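Local structure of multidrug resistance protein (Vibrio cholerae, 1YC9) at residues A24-R29 and A139-S144; Q382-A387 and L399-A404; Y158-T163 and A414-Q419. The protein probably serves as the outer membrane channel of a multidrug efflux system, and could be involved in resistance to puromycin, acriflavine and tetraphenylarsonium chloride. The protein carries 1 engineered substitution. All coordinates share one frame; numbering follows the deposited sequence.

Contact 1. Residues A24-R29 and A139-S144; sequences ANWWQR and ARLMIS
R140 NH1 is gripped by two acceptors, one of them across the contact: it donates to the backbone carbonyl A24 O at 2.8 Å. That bond is bent, with 149° at the hydrogen, and NH1 comes in from above the carbonyl plane. The second acceptor is a water 3.3 Å from R140 NH1. The other terminal nitrogen, R140 NH2, gives a straighter bond of 3.0 Å to N25 OD1, meeting it nearly along the C=O axis. N25 OD1 lies in the guanidinium plane, guanidinium and amide are almost coplanar, 22° apart, and the two bonds together fix the rotation of the arginine head. R140 gets there as an extended arm, with CG anti to the backbone N (chi1 -170°) and the chain stretched on to NE.

The join ties the loop ahead of helix 33-44 to helix 117-183, about a third of the way along it, in the long helical barrel of an outer membrane factor. W27 packs on I39 and L43 of helix 33-44, while W26 reaches L427 and I430 of helix 398-433.

The two indoles pack beside the guanidinium and S144. W27 CH2 lies 3.7 Å from R140 NH1, which sits at the ring's edge rather than over its face. W27 CE3 lies over one face of the W26 ring, and W26 CZ2 in turn meets S144 OG edge-on at 3.2 Å. The same water lies 3.3 Å from S144 OG and accepts a weak bond from W26 NE1, linking tryptophan, serine and arginine. L141 CD2 approaches W26 NE1 at 4.1 Å.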
ATOM      1  N   ALA A  24     -26.177 -15.214   2.459  1.00 45.39           N
ATOM      2  CA  ALA A  24     -25.223 -14.861   3.513  1.00 42.98           C
ATOM      3  C   ALA A  24     -24.010 -15.783   3.428  1.00 40.76           C
ATOM      4  O   ALA A  24     -22.881 -15.300   3.419  1.00 40.04           O
ATOM      5  CB  ALA A  24     -25.837 -14.952   4.901  1.00 43.67           C
ATOM      6  N   ASN A  25     -24.264 -17.098   3.428  1.00 38.11           N
ATOM      7  CA  ASN A  25     -23.254 -18.123   3.150  1.00 36.14           C
ATOM      8  C   ASN A  25     -23.277 -18.552   1.684  1.00 33.17           C
ATOM      9  O   ASN A  25     -23.445 -19.719   1.356  1.00 32.02           O
ATOM     10  CB  ASN A  25     -23.438 -19.325   4.069  1.00 36.20           C
ATOM     11  CG  ASN A  25     -23.371 -18.946   5.546  1.00 38.59           C
ATOM     12  OD1 ASN A  25     -22.710 -18.007   5.928  1.00 39.91           O
ATOM     13  ND2 ASN A  25     -24.044 -19.713   6.378  1.00 43.84           N
ATOM     14  N   TRP A  26     -23.025 -17.584   0.815  1.00 31.58           N
ATOM     15  CA  TRP A  26     -23.205 -17.697  -0.625  1.00 29.60           C
ATOM     16  C   TRP A  26     -22.371 -18.777  -1.309  1.00 28.96           C
ATOM     17  O   TRP A  26     -22.712 -19.245  -2.385  1.00 28.41           O
ATOM     18  CB  TRP A  26     -22.958 -16.313  -1.279  1.00 30.15           C
ATOM     19  CG  TRP A  26     -21.633 -15.736  -0.829  1.00 27.28           C
ATOM     20  CD1 TRP A  26     -21.430 -14.856   0.180  1.00 26.59           C
ATOM     21  CD2 TRP A  26     -20.312 -16.056  -1.355  1.00 27.01           C
ATOM     22  NE1 TRP A  26     -20.080 -14.622   0.335  1.00 28.55           N
ATOM     23  CE2 TRP A  26     -19.371 -15.334  -0.597  1.00 25.54           C
ATOM     24  CE3 TRP A  26     -19.841 -16.893  -2.366  1.00 25.75           C
ATOM     25  CZ2 TRP A  26     -17.974 -15.414  -0.833  1.00 23.66           C
ATOM     26  CZ3 TRP A  26     -18.466 -16.977  -2.598  1.00 26.24           C
ATOM     27  CH2 TRP A  26     -17.552 -16.244  -1.838  1.00 24.94           C
ATOM     28  N   TRP A  27     -21.248 -19.149  -0.699  1.00 28.06           N
ATOM     29  CA  TRP A  27     -20.346 -20.152  -1.259  1.00 26.93           C
ATOM     30  C   TRP A  27     -20.990 -21.543  -1.283  1.00 26.93           C
ATOM     31  O   TRP A  27     -20.576 -22.420  -2.066  1.00 26.95           O
ATOM     32  CB  TRP A  27     -19.056 -20.225  -0.448  1.00 24.74           C
ATOM     33  CG  TRP A  27     -19.286 -20.368   1.030  1.00 25.50           C
ATOM     34  CD1 TRP A  27     -19.443 -21.530   1.730  1.00 23.59           C
ATOM     35  CD2 TRP A  27     -19.367 -19.310   1.983  1.00 25.28           C
ATOM     36  NE1 TRP A  27     -19.620 -21.254   3.062  1.00 24.29           N
ATOM     37  CE2 TRP A  27     -19.588 -19.896   3.243  1.00 24.98           C
ATOM     38  CE3 TRP A  27     -19.305 -17.902   1.897  1.00 22.76           C
ATOM     39  CZ2 TRP A  27     -19.738 -19.143   4.396  1.00 27.03           C
ATOM     40  CZ3 TRP A  27     -19.444 -17.157   3.052  1.00 22.23           C
ATOM     41  CH2 TRP A  27     -19.665 -17.782   4.288  1.00 25.59           C
ATOM     42  N   GLN A  28     -22.000 -21.728  -0.429  1.00 28.95           N
ATOM     43  CA  GLN A  28     -22.723 -22.996  -0.389  1.00 30.06           C
ATOM     44  C   GLN A  28     -23.419 -23.316  -1.696  1.00 30.79           C
ATOM     45  O   GLN A  28     -23.673 -24.484  -1.972  1.00 31.36           O
ATOM     46  CB  GLN A  28     -23.708 -23.047   0.806  1.00 30.85           C
ATOM     47  CG  GLN A  28     -23.025 -23.117   2.154  1.00 32.52           C
ATOM     48  CD  GLN A  28     -24.001 -22.983   3.318  1.00 34.51           C
ATOM     49  OE1 GLN A  28     -25.171 -22.641   3.128  1.00 37.97           O
ATOM     50  NE2 GLN A  28     -23.517 -23.201   4.496  1.00 34.16           N
ATOM     51  N   ARG A  29     -23.729 -22.304  -2.499  1.00 31.51           N
ATOM     52  CA  ARG A  29     -24.400 -22.564  -3.747  1.00 32.91           C
ATOM     53  C   ARG A  29     -23.569 -23.394  -4.715  1.00 32.10           C
ATOM     54  O   ARG A  29     -24.132 -23.999  -5.616  1.00 30.40           O
ATOM     55  CB  ARG A  29     -24.992 -21.284  -4.356  1.00 34.37           C
ATOM     56  CG  ARG A  29     -24.219 -20.583  -5.445  1.00 40.75           C
ATOM     57  CD  ARG A  29     -25.024 -19.421  -6.073  1.00 46.55           C
ATOM     58  NE  ARG A  29     -25.489 -19.663  -7.448  1.00 50.78           N
ATOM     59  CZ  ARG A  29     -26.768 -19.643  -7.860  1.00 54.05           C
ATOM     60  NH1 ARG A  29     -27.048 -19.861  -9.144  1.00 55.43           N
ATOM     61  NH2 ARG A  29     -27.777 -19.423  -7.017  1.00 55.39           N
ATOM     62  N   ALA A 139     -14.810  -7.121   5.687  1.00 24.35           N
ATOM     63  CA  ALA A 139     -13.700  -8.007   6.036  1.00 26.44           C
ATOM     64  C   ALA A 139     -14.118  -9.468   5.907  1.00 27.38           C
ATOM     65  O   ALA A 139     -13.347 -10.300   5.381  1.00 27.30           O
ATOM     66  CB  ALA A 139     -13.158  -7.748   7.476  1.00 26.64           C
ATOM     67  N   ARG A 140     -15.334  -9.787   6.340  1.00 27.14           N
ATOM     68  CA  ARG A 140     -15.842 -11.114   6.134  1.00 27.16           C
ATOM     69  C   ARG A 140     -15.851 -11.464   4.642  1.00 27.03           C
ATOM     70  O   ARG A 140     -15.449 -12.558   4.252  1.00 26.37           O
ATOM     71  CB  ARG A 140     -17.249 -11.194   6.674  1.00 28.63           C
ATOM     72  CG  ARG A 140     -17.795 -12.610   6.728  1.00 31.48           C
ATOM     73  CD  ARG A 140     -19.300 -12.617   6.738  1.00 34.22           C
ATOM     74  NE  ARG A 140     -19.872 -13.868   7.240  1.00 35.59           N
ATOM     75  CZ  ARG A 140     -20.645 -14.679   6.531  1.00 36.54           C
ATOM     76  NH1 ARG A 140     -20.885 -14.438   5.249  1.00 37.74           N
ATOM     77  NH2 ARG A 140     -21.161 -15.764   7.094  1.00 37.08           N
ATOM     78  N   LEU A 141     -16.316 -10.524   3.824  1.00 26.70           N
ATOM     79  CA  LEU A 141     -16.379 -10.702   2.378  1.00 27.27           C
ATOM     80  C   LEU A 141     -15.001 -10.896   1.776  1.00 25.94           C
ATOM     81  O   LEU A 141     -14.820 -11.704   0.872  1.00 24.65           O
ATOM     82  CB  LEU A 141     -17.050  -9.493   1.728  1.00 27.40           C
ATOM     83  CG  LEU A 141     -17.930  -9.559   0.471  1.00 32.86           C
ATOM     84  CD1 LEU A 141     -17.429  -8.628  -0.646  1.00 34.86           C
ATOM     85  CD2 LEU A 141     -18.320 -10.963  -0.019  1.00 31.52           C
ATOM     86  N   MET A 142     -14.026 -10.145   2.278  1.00 25.40           N
ATOM     87  CA  MET A 142     -12.665 -10.217   1.761  1.00 25.44           C
ATOM     88  C   MET A 142     -12.030 -11.567   2.078  1.00 24.01           C
ATOM     89  O   MET A 142     -11.253 -12.101   1.286  1.00 22.56           O
ATOM     90  CB  MET A 142     -11.811  -9.087   2.341  1.00 25.34           C
ATOM     91  CG  MET A 142     -10.352  -9.133   1.922  1.00 31.85           C
ATOM     92  SD  MET A 142      -9.412  -7.711   2.511  0.50 34.54           S
ATOM     93  CE  MET A 142      -9.606  -7.888   4.282  0.50 32.78           C
ATOM     94  N   ILE A 143     -12.370 -12.112   3.240  1.00 24.40           N
ATOM     95  CA  ILE A 143     -11.918 -13.445   3.634  1.00 24.69           C
ATOM     96  C   ILE A 143     -12.544 -14.541   2.774  1.00 24.08           C
ATOM     97  O   ILE A 143     -11.848 -15.390   2.195  1.00 22.38           O
ATOM     98  CB  ILE A 143     -12.201 -13.693   5.136  1.00 24.95           C
ATOM     99  CG1 ILE A 143     -11.314 -12.776   5.991  1.00 27.52           C
ATOM    100  CG2 ILE A 143     -11.919 -15.118   5.544  1.00 27.27           C
ATOM    101  CD1 ILE A 143     -11.770 -12.660   7.425  1.00 28.39           C
ATOM    102  N   SER A 144     -13.867 -14.519   2.663  1.00 22.53           N
ATOM    103  CA  SER A 144     -14.526 -15.602   1.972  1.00 21.83           C
ATOM    104  C   SER A 144     -14.215 -15.545   0.482  1.00 21.15           C
ATOM    105  O   SER A 144     -13.970 -16.571  -0.116  1.00 21.58           O
ATOM    106  CB  SER A 144     -16.041 -15.537   2.226  1.00 22.64           C
ATOM    107  OG  SER A 144     -16.512 -14.285   1.807  1.00 21.47           O
TER
HETATM  108  O   HOH W   1     -19.147 -12.806   3.020  1.00 17.57           O

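Contact 2. Residues Q382-A387 and L399-A404; sequences QALHIA and LDVLVA
L384 and A404 meet where helices 326-391 and 398-433 run antiparallel, their local axes 8.7 Å apart and 159° between their directions. The first kind of contact is methyl against backbone. A404 CB rests on the turn at L384, 3.6 Å from L384 CA, and V401 CG2 lies 3.5 Å from the carbonyl A387 O. The short alanine side chains allow this approach: A383, A387 and A404 all point across, and none puts more than a methyl between the helices.

Methyl-to-methyl contacts make up the second kind. Chi1 of 178° sets CG of L384 anti to the backbone N, and from there L384 CD1 reaches A404 CB at 3.9 Å and V401 CG1 at 4.2 Å. The two branches of V401 divide the work, since CG2 touches A387 CB at 4.0 Å. A383 CB meets A404 CB at 4.4 Å.

The pair forms a helical hairpin close to its turn, and 382-387 falls in a predicted coiled coil. L399 packs against L399 of both other subunits, which places this end of the hairpin at the threefold axis; A404 also meets Q194 of the second subunit.

With methyls packed on methyls and on backbone, and no polar bond between the two segments, how the helices sit against each other here depends on shape: small residues let them close up, and CD1 of L384 and both methyls of V401 pack beside them.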
ATOM      1  N   GLN A 382     -11.080 -33.302 -34.643  1.00 26.12           N
ATOM      2  CA  GLN A 382     -11.275 -33.931 -35.962  1.00 27.48           C
ATOM      3  C   GLN A 382     -10.014 -33.920 -36.804  1.00 27.47           C
ATOM      4  O   GLN A 382      -9.624 -34.934 -37.404  1.00 27.46           O
ATOM      5  CB  GLN A 382     -12.411 -33.257 -36.732  1.00 28.80           C
ATOM      6  CG  GLN A 382     -12.804 -34.060 -37.996  1.00 33.77           C
ATOM      7  N   ALA A 383      -9.335 -32.778 -36.864  1.00 27.85           N
ATOM      8  CA  ALA A 383      -8.103 -32.683 -37.603  1.00 27.76           C
ATOM      9  C   ALA A 383      -7.084 -33.712 -37.167  1.00 28.19           C
ATOM     10  O   ALA A 383      -6.463 -34.332 -38.021  1.00 28.40           O
ATOM     11  CB  ALA A 383      -7.520 -31.281 -37.553  1.00 28.42           C
ATOM     12  N   LEU A 384      -6.958 -33.919 -35.870  1.00 28.37           N
ATOM     13  CA  LEU A 384      -5.986 -34.825 -35.313  1.00 29.91           C
ATOM     14  C   LEU A 384      -6.384 -36.260 -35.637  1.00 31.50           C
ATOM     15  O   LEU A 384      -5.535 -37.052 -35.952  1.00 30.07           O
ATOM     16  CB  LEU A 384      -5.923 -34.706 -33.800  1.00 28.63           C
ATOM     17  CG  LEU A 384      -4.956 -35.670 -33.102  1.00 29.50           C
ATOM     18  CD1 LEU A 384      -3.551 -35.501 -33.624  1.00 28.29           C
ATOM     19  CD2 LEU A 384      -4.974 -35.472 -31.619  1.00 29.20           C
ATOM     20  N   HIS A 385      -7.659 -36.560 -35.450  1.00 32.46           N
ATOM     21  CA  HIS A 385      -8.217 -37.896 -35.734  1.00 35.25           C
ATOM     22  C   HIS A 385      -7.938 -38.257 -37.183  1.00 34.24           C
ATOM     23  O   HIS A 385      -7.417 -39.332 -37.449  1.00 36.87           O
ATOM     24  CB  HIS A 385      -9.722 -37.959 -35.380  1.00 35.70           C
ATOM     25  CG  HIS A 385     -10.454 -39.106 -36.031  1.00 43.12           C
ATOM     26  ND1 HIS A 385     -10.844 -40.236 -35.332  1.00 48.91           N
ATOM     27  CD2 HIS A 385     -10.841 -39.304 -37.318  1.00 46.50           C
ATOM     28  CE1 HIS A 385     -11.453 -41.073 -36.161  1.00 49.50           C
ATOM     29  NE2 HIS A 385     -11.454 -40.538 -37.375  1.00 49.37           N
ATOM     30  N   ILE A 386      -8.206 -37.354 -38.126  1.00 33.87           N
ATOM     31  CA  ILE A 386      -7.928 -37.612 -39.518  1.00 33.08           C
ATOM     32  C   ILE A 386      -6.426 -37.728 -39.752  1.00 33.69           C
ATOM     33  O   ILE A 386      -5.994 -38.579 -40.506  1.00 31.49           O
ATOM     34  CB  ILE A 386      -8.543 -36.545 -40.434  1.00 33.28           C
ATOM     35  CG1 ILE A 386     -10.051 -36.727 -40.515  1.00 35.48           C
ATOM     36  CG2 ILE A 386      -7.975 -36.608 -41.803  1.00 32.75           C
ATOM     37  CD1 ILE A 386     -10.802 -35.466 -40.681  1.00 36.84           C
ATOM     38  N   ALA A 387      -5.628 -36.865 -39.110  1.00 32.28           N
ATOM     39  CA  ALA A 387      -4.189 -36.883 -39.330  1.00 32.19           C
ATOM     40  C   ALA A 387      -3.593 -38.192 -38.829  1.00 32.30           C
ATOM     41  O   ALA A 387      -2.681 -38.720 -39.462  1.00 31.00           O
ATOM     42  CB  ALA A 387      -3.517 -35.674 -38.615  1.00 31.20           C
ATOM     43  N   LEU A 399       4.423 -34.605 -39.225  1.00 35.30           N
ATOM     44  CA  LEU A 399       4.222 -33.179 -39.066  1.00 35.52           C
ATOM     45  C   LEU A 399       2.741 -32.792 -38.989  1.00 34.57           C
ATOM     46  O   LEU A 399       2.365 -31.936 -38.189  1.00 32.33           O
ATOM     47  CB  LEU A 399       4.810 -32.418 -40.223  1.00 36.53           C
ATOM     48  CG  LEU A 399       5.751 -31.265 -39.933  1.00 38.58           C
ATOM     49  CD1 LEU A 399       5.517 -30.197 -40.953  1.00 42.16           C
ATOM     50  CD2 LEU A 399       5.652 -30.711 -38.502  1.00 40.96           C
ATOM     51  N   ASP A 400       1.904 -33.415 -39.823  1.00 32.46           N
ATOM     52  CA  ASP A 400       0.477 -33.114 -39.767  1.00 31.84           C
ATOM     53  C   ASP A 400      -0.088 -33.472 -38.426  1.00 29.64           C
ATOM     54  O   ASP A 400      -0.933 -32.757 -37.886  1.00 28.53           O
ATOM     55  CB  ASP A 400      -0.300 -33.809 -40.875  1.00 32.60           C
ATOM     56  CG  ASP A 400       0.218 -33.472 -42.221  1.00 34.89           C
ATOM     57  OD1 ASP A 400       0.524 -32.289 -42.504  1.00 37.68           O
ATOM     58  OD2 ASP A 400       0.377 -34.349 -43.086  1.00 44.02           O
ATOM     59  N   VAL A 401       0.378 -34.594 -37.882  1.00 28.12           N
ATOM     60  CA  VAL A 401      -0.016 -35.032 -36.577  1.00 26.35           C
ATOM     61  C   VAL A 401       0.471 -34.040 -35.493  1.00 26.24           C
ATOM     62  O   VAL A 401      -0.301 -33.640 -34.640  1.00 23.87           O
ATOM     63  CB  VAL A 401       0.472 -36.436 -36.288  1.00 26.30           C
ATOM     64  CG1 VAL A 401       0.219 -36.774 -34.875  1.00 25.20           C
ATOM     65  CG2 VAL A 401      -0.245 -37.463 -37.247  1.00 28.87           C
ATOM     66  N   LEU A 402       1.738 -33.657 -35.538  1.00 25.31           N
ATOM     67  CA  LEU A 402       2.279 -32.736 -34.538  1.00 26.00           C
ATOM     68  C   LEU A 402       1.480 -31.434 -34.491  1.00 25.94           C
ATOM     69  O   LEU A 402       1.181 -30.954 -33.418  1.00 25.06           O
ATOM     70  CB  LEU A 402       3.727 -32.467 -34.860  1.00 26.57           C
ATOM     71  CG  LEU A 402       4.522 -31.448 -34.052  1.00 27.80           C
ATOM     72  CD1 LEU A 402       5.983 -31.861 -34.006  1.00 33.09           C
ATOM     73  CD2 LEU A 402       4.412 -30.077 -34.660  1.00 32.64           C
ATOM     74  N   VAL A 403       1.161 -30.875 -35.657  1.00 25.51           N
ATOM     75  CA  VAL A 403       0.479 -29.593 -35.774  1.00 26.80           C
ATOM     76  C   VAL A 403      -0.912 -29.691 -35.213  1.00 26.29           C
ATOM     77  O   VAL A 403      -1.344 -28.830 -34.449  1.00 24.76           O
ATOM     78  CB  VAL A 403       0.520 -29.060 -37.214  1.00 27.69           C
ATOM     79  CG1 VAL A 403      -0.405 -27.887 -37.423  1.00 30.13           C
ATOM     80  CG2 VAL A 403       1.947 -28.686 -37.606  1.00 30.43           C
ATOM     81  N   ALA A 404      -1.606 -30.782 -35.536  1.00 25.12           N
ATOM     82  CA  ALA A 404      -2.916 -31.013 -35.001  1.00 24.63           C
ATOM     83  C   ALA A 404      -2.933 -31.250 -33.496  1.00 24.28           C
ATOM     84  O   ALA A 404      -3.794 -30.768 -32.810  1.00 23.09           O
ATOM     85  CB  ALA A 404      -3.583 -32.204 -35.750  1.00 24.96           C
TER

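Contact 3. Residues Y158-T163 and A414-Q419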
ATOM      1  N   TYR A 158      -6.312 -27.986 -11.571  1.00 23.33           N
ATOM      2  CA  TYR A 158      -6.650 -29.417 -11.655  1.00 23.83           C
ATOM      3  C   TYR A 158      -7.218 -29.742 -13.032  1.00 23.94           C
ATOM      4  O   TYR A 158      -6.880 -30.774 -13.591  1.00 24.11           O
ATOM      5  CB  TYR A 158      -7.642 -29.857 -10.572  1.00 23.42           C
ATOM      6  CG  TYR A 158      -7.036 -30.420  -9.340  1.00 23.82           C
ATOM      7  CD1 TYR A 158      -6.849 -29.617  -8.206  1.00 23.42           C
ATOM      8  CD2 TYR A 158      -6.649 -31.744  -9.269  1.00 26.28           C
ATOM      9  CE1 TYR A 158      -6.317 -30.123  -7.046  1.00 26.88           C
ATOM     10  CE2 TYR A 158      -6.081 -32.277  -8.072  1.00 28.79           C
ATOM     11  CZ  TYR A 158      -5.931 -31.447  -6.967  1.00 28.50           C
ATOM     12  OH  TYR A 158      -5.410 -31.881  -5.796  1.00 31.90           O
ATOM     13  N   ALA A 159      -8.014 -28.840 -13.617  1.00 22.77           N
ATOM     14  CA  ALA A 159      -8.507 -29.044 -14.977  1.00 23.55           C
ATOM     15  C   ALA A 159      -7.377 -29.072 -16.008  1.00 24.61           C
ATOM     16  O   ALA A 159      -7.377 -29.916 -16.908  1.00 22.64           O
ATOM     17  CB  ALA A 159      -9.567 -27.946 -15.368  1.00 24.39           C
ATOM     18  N   ASN A 160      -6.430 -28.129 -15.887  1.00 23.27           N
ATOM     19  CA  ASN A 160      -5.275 -28.117 -16.757  1.00 24.25           C
ATOM     20  C   ASN A 160      -4.418 -29.378 -16.534  1.00 23.76           C
ATOM     21  O   ASN A 160      -3.922 -29.938 -17.499  1.00 23.87           O
ATOM     22  CB  ASN A 160      -4.464 -26.840 -16.565  1.00 22.80           C
ATOM     23  CG  ASN A 160      -5.003 -25.694 -17.380  1.00 25.04           C
ATOM     24  OD1 ASN A 160      -4.562 -25.448 -18.466  1.00 27.00           O
ATOM     25  ND2 ASN A 160      -5.996 -24.987 -16.843  1.00 23.18           N
ATOM     26  N   GLN A 161      -4.334 -29.860 -15.291  1.00 22.57           N
ATOM     27  CA  GLN A 161      -3.656 -31.099 -15.024  1.00 23.60           C
ATOM     28  C   GLN A 161      -4.318 -32.261 -15.788  1.00 24.43           C
ATOM     29  O   GLN A 161      -3.629 -33.024 -16.445  1.00 24.52           O
ATOM     30  CB  GLN A 161      -3.598 -31.391 -13.553  1.00 23.12           C
ATOM     31  CG  GLN A 161      -2.966 -32.781 -13.229  1.00 25.37           C
ATOM     32  CD  GLN A 161      -3.008 -33.124 -11.768  1.00 24.31           C
ATOM     33  OE1 GLN A 161      -4.077 -33.334 -11.200  1.00 33.55           O
ATOM     34  NE2 GLN A 161      -1.863 -33.210 -11.165  1.00 25.11           N
ATOM     35  N   GLU A 162      -5.644 -32.367 -15.748  1.00 25.07           N
ATOM     36  CA  GLU A 162      -6.307 -33.481 -16.417  1.00 25.80           C
ATOM     37  C   GLU A 162      -6.047 -33.420 -17.924  1.00 24.83           C
ATOM     38  O   GLU A 162      -5.693 -34.432 -18.578  1.00 23.85           O
ATOM     39  CB  GLU A 162      -7.799 -33.438 -16.135  1.00 27.17           C
ATOM     40  CG  GLU A 162      -8.495 -34.749 -16.403  1.00 33.01           C
ATOM     41  CD  GLU A 162      -9.895 -34.756 -15.831  1.00 40.98           C
ATOM     42  OE1 GLU A 162     -10.755 -34.189 -16.511  1.00 46.73           O
ATOM     43  OE2 GLU A 162     -10.124 -35.308 -14.719  1.00 45.70           O
ATOM     44  N   THR A 163      -6.205 -32.238 -18.479  1.00 23.69           N
ATOM     45  CA  THR A 163      -6.006 -31.989 -19.909  1.00 24.46           C
ATOM     46  C   THR A 163      -4.584 -32.295 -20.405  1.00 24.81           C
ATOM     47  O   THR A 163      -4.376 -32.978 -21.456  1.00 23.80           O
ATOM     48  CB  THR A 163      -6.329 -30.536 -20.184  1.00 24.52           C
ATOM     49  OG1 THR A 163      -7.711 -30.302 -19.870  1.00 25.54           O
ATOM     50  CG2 THR A 163      -6.182 -30.168 -21.659  1.00 25.54           C
ATOM     51  N   ALA A 414      -7.284 -23.500 -23.468  1.00 22.37           N
ATOM     52  CA  ALA A 414      -8.041 -22.249 -23.575  1.00 22.16           C
ATOM     53  C   ALA A 414      -9.454 -22.478 -23.122  1.00 21.54           C
ATOM     54  O   ALA A 414     -10.014 -21.699 -22.374  1.00 20.93           O
ATOM     55  CB  ALA A 414      -7.979 -21.685 -24.989  1.00 22.48           C
ATOM     56  N   LEU A 415     -10.046 -23.578 -23.562  1.00 21.38           N
ATOM     57  CA  LEU A 415     -11.405 -23.904 -23.128  1.00 21.30           C
ATOM     58  C   LEU A 415     -11.553 -24.112 -21.653  1.00 21.58           C
ATOM     59  O   LEU A 415     -12.463 -23.559 -21.049  1.00 20.80           O
ATOM     60  CB  LEU A 415     -11.928 -25.110 -23.906  1.00 22.37           C
ATOM     61  CG  LEU A 415     -13.364 -25.499 -23.581  1.00 21.81           C
ATOM     62  CD1 LEU A 415     -14.323 -24.336 -23.752  1.00 23.03           C
ATOM     63  CD2 LEU A 415     -13.757 -26.672 -24.489  1.00 25.88           C
ATOM     64  N   VAL A 416     -10.670 -24.902 -21.046  1.00 20.89           N
ATOM     65  CA  VAL A 416     -10.710 -25.175 -19.614  1.00 22.95           C
ATOM     66  C   VAL A 416     -10.553 -23.832 -18.878  1.00 22.33           C
ATOM     67  O   VAL A 416     -11.190 -23.596 -17.872  1.00 20.54           O
ATOM     68  CB  VAL A 416      -9.557 -26.147 -19.238  1.00 24.85           C
ATOM     69  CG1 VAL A 416      -8.976 -25.869 -17.885  1.00 28.90           C
ATOM     70  CG2 VAL A 416     -10.000 -27.605 -19.390  1.00 26.03           C
ATOM     71  N   ASN A 417      -9.682 -22.950 -19.366  1.00 20.63           N
ATOM     72  CA  ASN A 417      -9.516 -21.684 -18.678  1.00 20.63           C
ATOM     73  C   ASN A 417     -10.786 -20.795 -18.746  1.00 20.23           C
ATOM     74  O   ASN A 417     -11.070 -20.038 -17.795  1.00 20.03           O
ATOM     75  CB  ASN A 417      -8.321 -20.930 -19.208  1.00 21.38           C
ATOM     76  CG  ASN A 417      -7.014 -21.606 -18.871  1.00 21.04           C
ATOM     77  OD1 ASN A 417      -5.975 -21.401 -19.548  1.00 26.55           O
ATOM     78  ND2 ASN A 417      -7.036 -22.399 -17.858  1.00 15.44           N
ATOM     79  N   LEU A 418     -11.495 -20.864 -19.859  1.00 19.61           N
ATOM     80  CA  LEU A 418     -12.782 -20.120 -20.042  1.00 21.14           C
ATOM     81  C   LEU A 418     -13.927 -20.682 -19.223  1.00 21.88           C
ATOM     82  O   LEU A 418     -14.785 -19.935 -18.707  1.00 20.79           O
ATOM     83  CB  LEU A 418     -13.186 -20.011 -21.518  1.00 20.89           C
ATOM     84  CG  LEU A 418     -12.394 -19.037 -22.386  1.00 23.21           C
ATOM     85  CD1 LEU A 418     -12.755 -19.250 -23.846  1.00 23.30           C
ATOM     86  CD2 LEU A 418     -12.678 -17.564 -22.030  1.00 22.93           C
ATOM     87  N   GLN A 419     -13.960 -22.003 -19.094  1.00 21.97           N
ATOM     88  CA  GLN A 419     -14.895 -22.684 -18.187  1.00 22.89           C
ATOM     89  C   GLN A 419     -14.653 -22.298 -16.745  1.00 23.44           C
ATOM     90  O   GLN A 419     -15.589 -21.971 -16.010  1.00 24.22           O
ATOM     91  CB  GLN A 419     -14.802 -24.198 -18.358  1.00 24.20           C
ATOM     92  CG  GLN A 419     -15.304 -24.634 -19.719  1.00 26.64           C
ATOM     93  CD  GLN A 419     -15.016 -26.080 -20.049  1.00 28.86           C
ATOM     94  OE1 GLN A 419     -14.066 -26.683 -19.535  1.00 28.80           O
ATOM     95  NE2 GLN A 419     -15.846 -26.642 -20.922  1.00 28.99           N
TER
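This is a small, mixed contact at the surface, where V416 of helix 398-433 meets A159, N160 and T163 of helix 117-183. The local axes are 9.6 Å apart and antiparallel to within 23°. V416 does most of the touching: CG1 touches A159 and N160, CG2 mainly T163. V416 CG1 lies 3.3 Å from A159 CB, tighter than carbons usually come. That short approach and a chi1 of 145°, away from a staggered position, leave the exact setting of the methyl doubtful. V416 CG2 passes alongside T163, 3.6 Å from OG1.

Each helix also has a long partner of its own. Helix 117-183 packs through Y158 and Q161 on helix 189-223, and helix 398-433 through L418 on helix 326-391, so the contact joins two helical pairs in the wall of the barrel.

N160 brings its amide over to the other helix, with ND2 3.3 Å from V416 CG1. The amide is held at both ends: ND2 donates to R156 O one turn back on its own helix, and OD1 accepts from R413 NE, a polar tie between the helices beside the valine.

All three contacts belong to the helical part of the chain. Contact 1 lies nearest the centre of the chain and is partly buried, contact 2 is buried, its centre about 49 Å from the centre of the chain, and contact 3 lies between them at the surface. Contacts 1 and 3 share helix 117-183, with their nearest atoms about 13 Å apart; contacts 2 and 3 share helix 398-433, their nearest atoms about 10 Å apart. Their chemistry differs with their place. A loop is fastened to a helix by charged and aromatic groups in contact 1, two helices of one hairpin close through alanine and branched methyls in contact 2, and separate helical pairs meet over one valine flanked by a bonded amide in contact 3.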